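Local coordinates for transcriptional activator HlyU (Vibrio cholerae, PDB 4K2E), which binds DNA as a winged-helix transcription regulator of the ArsR family and up-regulates expression of the hemolysin gene hlyA, at residues 69-79 with 89-97. Residues are numbered along the deposited sequence; the frame is centred on the assembly and turned at random.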
ATOM      1  N   LEU A  69      -2.400  -4.072 -16.516  1.00 35.05           N
ATOM      2  CA  LEU A  69      -3.671  -4.736 -16.338  1.00 31.13           C
ATOM      3  C   LEU A  69      -3.447  -6.212 -16.045  1.00 32.91           C
ATOM      4  O   LEU A  69      -4.173  -6.816 -15.242  1.00 34.84           O
ATOM      5  CB  LEU A  69      -4.573  -4.558 -17.563  1.00 33.26           C
ATOM      6  CG  LEU A  69      -5.049  -3.127 -17.856  1.00 35.54           C
ATOM      7  CD1 LEU A  69      -5.729  -3.065 -19.240  1.00 36.04           C
ATOM      8  CD2 LEU A  69      -5.979  -2.560 -16.776  1.00 35.22           C
ATOM      9  N   ALA A  70      -2.420  -6.783 -16.662  1.00 32.45           N
ATOM     10  CA  ALA A  70      -2.141  -8.201 -16.508  1.00 33.70           C
ATOM     11  C   ALA A  70      -1.757  -8.517 -15.053  1.00 35.37           C
ATOM     12  O   ALA A  70      -2.196  -9.533 -14.483  1.00 35.08           O
ATOM     13  CB  ALA A  70      -1.060  -8.628 -17.448  1.00 36.72           C
ATOM     14  N   TRP A  71      -0.919  -7.654 -14.485  1.00 35.14           N
ATOM     15  CA  TRP A  71      -0.554  -7.741 -13.080  1.00 35.52           C
ATOM     16  C   TRP A  71      -1.787  -7.616 -12.191  1.00 35.29           C
ATOM     17  O   TRP A  71      -2.001  -8.452 -11.308  1.00 33.75           O
ATOM     18  CB  TRP A  71       0.481  -6.653 -12.759  1.00 39.46           C
ATOM     19  CG  TRP A  71       1.137  -6.733 -11.377  1.00 37.60           C
ATOM     20  CD1 TRP A  71       0.519  -6.911 -10.165  1.00 38.68           C
ATOM     21  CD2 TRP A  71       2.525  -6.561 -11.096  1.00 37.29           C
ATOM     22  NE1 TRP A  71       1.459  -6.876  -9.145  1.00 35.44           N
ATOM     23  CE2 TRP A  71       2.693  -6.660  -9.696  1.00 37.41           C
ATOM     24  CE3 TRP A  71       3.650  -6.336 -11.897  1.00 40.42           C
ATOM     25  CZ2 TRP A  71       3.939  -6.553  -9.089  1.00 41.79           C
ATOM     26  CZ3 TRP A  71       4.884  -6.232 -11.290  1.00 45.46           C
ATOM     27  CH2 TRP A  71       5.015  -6.337  -9.900  1.00 44.05           C
ATOM     28  N   LEU A  72      -2.630  -6.614 -12.435  1.00 31.83           N
ATOM     29  CA  LEU A  72      -3.814  -6.462 -11.597  1.00 25.74           C
ATOM     30  C   LEU A  72      -4.774  -7.679 -11.697  1.00 38.30           C
ATOM     31  O   LEU A  72      -5.418  -8.036 -10.718  1.00 33.85           O
ATOM     32  CB  LEU A  72      -4.554  -5.151 -11.899  1.00 26.88           C
ATOM     33  CG  LEU A  72      -3.766  -3.864 -11.680  1.00 30.13           C
ATOM     34  CD1 LEU A  72      -4.558  -2.673 -12.236  1.00 25.12           C
ATOM     35  CD2 LEU A  72      -3.386  -3.640 -10.149  1.00 27.36           C
ATOM     36  N   ARG A  73      -4.871  -8.293 -12.882  1.00 31.87           N
ATOM     37  CA  ARG A  73      -5.714  -9.482 -13.096  1.00 29.76           C
ATOM     38  C   ARG A  73      -5.088 -10.655 -12.307  1.00 37.88           C
ATOM     39  O   ARG A  73      -5.761 -11.379 -11.577  1.00 38.42           O
ATOM     40  CB  ARG A  73      -5.806  -9.851 -14.587  1.00 30.14           C
ATOM     41  CG  ARG A  73      -6.662  -8.877 -15.419  1.00 34.30           C
ATOM     42  CD  ARG A  73      -7.392  -9.526 -16.615  1.00 39.22           C
ATOM     43  NE  ARG A  73      -6.566 -10.335 -17.506  1.00 44.44           N
ATOM     44  CZ  ARG A  73      -5.684  -9.821 -18.351  1.00 47.42           C
ATOM     45  NH1 ARG A  73      -5.483  -8.506 -18.404  1.00 49.31           N
ATOM     46  NH2 ARG A  73      -4.999 -10.612 -19.135  1.00 38.15           N
ATOM     47  N   ARG A  74      -3.786 -10.813 -12.470  1.00 35.59           N
ATOM     48  CA  ARG A  74      -3.073 -11.949 -11.906  1.00 36.44           C
ATOM     49  C   ARG A  74      -3.190 -11.974 -10.369  1.00 39.95           C
ATOM     50  O   ARG A  74      -3.426 -13.031  -9.779  1.00 41.22           O
ATOM     51  CB  ARG A  74      -1.601 -11.904 -12.318  1.00 34.26           C
ATOM     52  CG  ARG A  74      -0.763 -12.985 -11.654  1.00 40.39           C
ATOM     53  CD  ARG A  74       0.632 -13.032 -12.222  1.00 35.61           C
ATOM     54  NE  ARG A  74       1.302 -11.751 -12.062  1.00 38.88           N
ATOM     55  CZ  ARG A  74       1.709 -10.979 -13.065  1.00 43.79           C
ATOM     56  NH1 ARG A  74       1.515 -11.346 -14.337  1.00 38.51           N
ATOM     57  NH2 ARG A  74       2.325  -9.837 -12.798  1.00 37.11           N
ATOM     58  N   ASP A  75      -3.102 -10.806  -9.744  1.00 36.39           N
ATOM     59  CA  ASP A  75      -3.182 -10.760  -8.286  1.00 42.61           C
ATOM     60  C   ASP A  75      -4.574 -10.555  -7.732  1.00 41.22           C
ATOM     61  O   ASP A  75      -4.750 -10.448  -6.524  1.00 40.77           O
ATOM     62  CB  ASP A  75      -2.187  -9.744  -7.724  1.00 42.00           C
ATOM     63  CG  ASP A  75      -0.782 -10.242  -7.821  1.00 40.51           C
ATOM     64  OD1 ASP A  75      -0.646 -11.465  -7.876  1.00 43.34           O
ATOM     65  OD2 ASP A  75       0.167  -9.439  -7.887  1.00 45.00           O
ATOM     66  N   GLY A  76      -5.567 -10.498  -8.613  1.00 40.99           N
ATOM     67  CA  GLY A  76      -6.959 -10.501  -8.203  1.00 41.01           C
ATOM     68  C   GLY A  76      -7.534  -9.166  -7.780  1.00 39.56           C
ATOM     69  O   GLY A  76      -8.487  -9.137  -7.003  1.00 44.92           O
ATOM     70  N   LEU A  77      -6.985  -8.058  -8.282  1.00 32.11           N
ATOM     71  CA  LEU A  77      -7.419  -6.736  -7.819  1.00 27.16           C
ATOM     72  C   LEU A  77      -8.537  -6.194  -8.730  1.00 34.59           C
ATOM     73  O   LEU A  77      -9.194  -5.200  -8.423  1.00 32.60           O
ATOM     74  CB  LEU A  77      -6.261  -5.755  -7.809  1.00 26.27           C
ATOM     75  CG  LEU A  77      -5.360  -5.907  -6.551  1.00 33.31           C
ATOM     76  CD1 LEU A  77      -4.315  -6.951  -6.751  1.00 33.79           C
ATOM     77  CD2 LEU A  77      -4.745  -4.589  -6.231  1.00 34.22           C
ATOM     78  N   VAL A  78      -8.732  -6.883  -9.839  1.00 36.78           N
ATOM     79  CA  VAL A  78      -9.577  -6.373 -10.908  1.00 37.04           C
ATOM     80  C   VAL A  78     -10.362  -7.519 -11.558  1.00 38.25           C
ATOM     81  O   VAL A  78      -9.877  -8.651 -11.624  1.00 38.06           O
ATOM     82  CB  VAL A  78      -8.603  -5.659 -11.858  1.00 39.22           C
ATOM     83  CG1 VAL A  78      -8.557  -6.253 -13.181  1.00 42.11           C
ATOM     84  CG2 VAL A  78      -8.707  -4.145 -11.736  1.00 34.58           C
ATOM     85  N   ASN A  79     -11.597  -7.244 -11.982  1.00 38.48           N
ATOM     86  CA  ASN A  79     -12.400  -8.202 -12.743  1.00 42.99           C
ATOM     87  C   ASN A  79     -12.624  -7.703 -14.164  1.00 39.83           C
ATOM     88  O   ASN A  79     -12.599  -6.491 -14.426  1.00 42.92           O
ATOM     89  CB  ASN A  79     -13.774  -8.425 -12.107  1.00 49.04           C
ATOM     90  CG  ASN A  79     -13.706  -9.195 -10.799  1.00 55.34           C
ATOM     91  OD1 ASN A  79     -12.959 -10.168 -10.665  1.00 53.55           O
ATOM     92  ND2 ASN A  79     -14.505  -8.767  -9.833  1.00 58.50           N
ATOM     93  N   TYR A  89     -13.170  -3.276 -17.266  1.00 44.64           N
ATOM     94  CA  TYR A  89     -12.530  -3.610 -15.993  1.00 44.84           C
ATOM     95  C   TYR A  89     -13.291  -3.020 -14.810  1.00 44.57           C
ATOM     96  O   TYR A  89     -13.809  -1.906 -14.916  1.00 46.80           O
ATOM     97  CB  TYR A  89     -11.107  -3.043 -15.999  1.00 40.54           C
ATOM     98  CG  TYR A  89     -10.138  -3.931 -16.727  1.00 47.05           C
ATOM     99  CD1 TYR A  89     -10.097  -3.981 -18.119  1.00 41.34           C
ATOM    100  CD2 TYR A  89      -9.283  -4.752 -16.023  1.00 46.45           C
ATOM    101  CE1 TYR A  89      -9.209  -4.836 -18.775  1.00 46.39           C
ATOM    102  CE2 TYR A  89      -8.400  -5.590 -16.656  1.00 45.14           C
ATOM    103  CZ  TYR A  89      -8.353  -5.626 -18.026  1.00 41.62           C
ATOM    104  OH  TYR A  89      -7.458  -6.485 -18.611  1.00 44.38           O
ATOM    105  N   THR A  90     -13.345  -3.747 -13.690  1.00 39.53           N
ATOM    106  CA  THR A  90     -13.882  -3.184 -12.443  1.00 36.26           C
ATOM    107  C   THR A  90     -12.966  -3.615 -11.284  1.00 39.62           C
ATOM    108  O   THR A  90     -12.207  -4.565 -11.426  1.00 36.28           O
ATOM    109  CB  THR A  90     -15.267  -3.727 -12.111  1.00 39.32           C
ATOM    110  OG1 THR A  90     -15.306  -5.115 -12.424  1.00 43.46           O
ATOM    111  CG2 THR A  90     -16.359  -3.024 -12.905  1.00 43.69           C
ATOM    112  N   LEU A  91     -13.071  -2.969 -10.126  1.00 40.19           N
ATOM    113  CA  LEU A  91     -12.335  -3.471  -8.938  1.00 37.16           C
ATOM    114  C   LEU A  91     -12.975  -4.759  -8.474  1.00 43.93           C
ATOM    115  O   LEU A  91     -14.181  -4.968  -8.669  1.00 42.74           O
ATOM    116  CB  LEU A  91     -12.404  -2.458  -7.809  1.00 37.52           C
ATOM    117  CG  LEU A  91     -11.763  -1.112  -8.119  1.00 35.42           C
ATOM    118  CD1 LEU A  91     -11.831  -0.197  -6.888  1.00 38.97           C
ATOM    119  CD2 LEU A  91     -10.312  -1.259  -8.581  1.00 34.95           C
ATOM    120  N   SER A  92     -12.194  -5.600  -7.806  1.00 38.90           N
ATOM    121  CA  SER A  92     -12.642  -6.926  -7.425  1.00 47.29           C
ATOM    122  C   SER A  92     -12.949  -7.031  -5.932  1.00 52.29           C
ATOM    123  O   SER A  92     -14.104  -7.029  -5.517  1.00 57.05           O
ATOM    124  CB  SER A  92     -11.547  -7.939  -7.733  1.00 52.15           C
ATOM    125  OG  SER A  92     -10.501  -7.819  -6.765  1.00 56.01           O
ATOM    126  N   SER A  93     -11.892  -7.134  -5.139  1.00 54.38           N
ATOM    127  CA  SER A  93     -12.011  -7.542  -3.738  1.00 60.02           C
ATOM    128  C   SER A  93     -12.510  -6.441  -2.816  1.00 54.90           C
ATOM    129  O   SER A  93     -12.372  -5.258  -3.121  1.00 48.92           O
ATOM    130  CB  SER A  93     -10.660  -8.035  -3.226  1.00 58.01           C
ATOM    131  OG  SER A  93      -9.733  -6.967  -3.136  1.00 60.91           O
ATOM    132  N   THR A  94     -13.080  -6.852  -1.685  1.00 53.77           N
ATOM    133  CA  THR A  94     -13.463  -5.953  -0.599  1.00 53.21           C
ATOM    134  C   THR A  94     -12.260  -5.136  -0.149  1.00 51.06           C
ATOM    135  O   THR A  94     -12.380  -3.936   0.129  1.00 46.99           O
ATOM    136  CB  THR A  94     -13.971  -6.755   0.619  1.00 57.84           C
ATOM    137  OG1 THR A  94     -14.650  -7.933   0.172  1.00 64.96           O
ATOM    138  CG2 THR A  94     -14.924  -5.924   1.457  1.00 59.21           C
ATOM    139  N   GLU A  95     -11.102  -5.798  -0.076  1.00 53.04           N
ATOM    140  CA  GLU A  95      -9.883  -5.165   0.415  1.00 48.08           C
ATOM    141  C   GLU A  95      -9.433  -4.074  -0.532  1.00 41.48           C
ATOM    142  O   GLU A  95      -9.100  -2.965  -0.090  1.00 41.66           O
ATOM    143  CB  GLU A  95      -8.728  -6.173   0.603  1.00 44.71           C
ATOM    144  CG  GLU A  95      -8.952  -7.216   1.689  1.00 45.99           C
ATOM    145  CD  GLU A  95      -9.947  -8.294   1.290  1.00 54.15           C
ATOM    146  OE1 GLU A  95     -10.043  -8.621   0.082  1.00 52.39           O
ATOM    147  OE2 GLU A  95     -10.639  -8.802   2.194  1.00 61.18           O
ATOM    148  N   VAL A  96      -9.386  -4.370  -1.833  1.00 37.79           N
ATOM    149  CA  VAL A  96      -8.915  -3.328  -2.723  1.00 34.96           C
ATOM    150  C   VAL A  96      -9.903  -2.155  -2.786  1.00 35.84           C
ATOM    151  O   VAL A  96      -9.479  -1.004  -2.758  1.00 35.17           O
ATOM    152  CB  VAL A  96      -8.449  -3.817  -4.133  1.00 49.92           C
ATOM    153  CG1 VAL A  96      -9.616  -4.163  -5.036  1.00 47.29           C
ATOM    154  CG2 VAL A  96      -7.628  -2.724  -4.790  1.00 52.67           C
ATOM    155  N   LYS A  97     -11.198  -2.441  -2.840  1.00 42.66           N
ATOM    156  CA  LYS A  97     -12.201  -1.379  -2.809  1.00 45.69           C
ATOM    157  C   LYS A  97     -12.039  -0.484  -1.572  1.00 44.05           C
ATOM    158  O   LYS A  97     -12.012   0.729  -1.691  1.00 39.84           O
ATOM    159  CB  LYS A  97     -13.618  -1.955  -2.855  1.00 45.10           C
ATOM    160  CG  LYS A  97     -13.940  -2.695  -4.123  1.00 45.02           C
ATOM    161  CD  LYS A  97     -15.367  -3.258  -4.063  1.00 47.36           C
ATOM    162  CE  LYS A  97     -15.692  -4.037  -5.336  1.00 51.63           C
ATOM    163  NZ  LYS A  97     -17.120  -4.532  -5.314  1.00 57.33           N
TER
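N79 and T90 form an antiparallel hydrogen-bonded pair, N79 N giving to T90 O at 2.8 Å and T90 N to N79 O at 2.9 Å, while V78 and L91 make the adjoining non-hydrogen-bonded pair. Past the strand ends S92 N still reaches L77 O (3.1 Å), approaching from above the carbonyl plane and linking S92 to the turn that leaves helix 62-74. S92 chi1 of 75° swings OG back over its own main chain; the 2.4 Å from S92 OG to G76 O is too short for an ordinary hydrogen bond, and its exact geometry is doubtful. G76, with positive phi, ends helix 62-74 in a Schellman motif. The residue after S92, S93, is the N-cap of helix 94-108 and accepts from V96 N through OG. The paired strands 78-83 and 86-91 are the wing hairpin of the winged helix-turn-helix fold, and Y89 sends its ring from the wing back to helix 62-74, the second helix of the predicted helix-turn-helix and probably the recognition helix. L69 CD2 lies over one face of that ring, 4.0 Å from its centroid in a CH-pi contact, and V78 CG1 abuts the ring edge in plane, 3.3 Å from Y89 CD2. R73, its chain bent at chi2 and chi3, brings NH1 to Y89 OH for a weak, strongly bent bond (121°), the guanidinium 64° from the ring plane. Beyond S92, L77 CD2 meets V96 CG2 at 3.7 Å, both side chains also packing on L28 of helix 16-32.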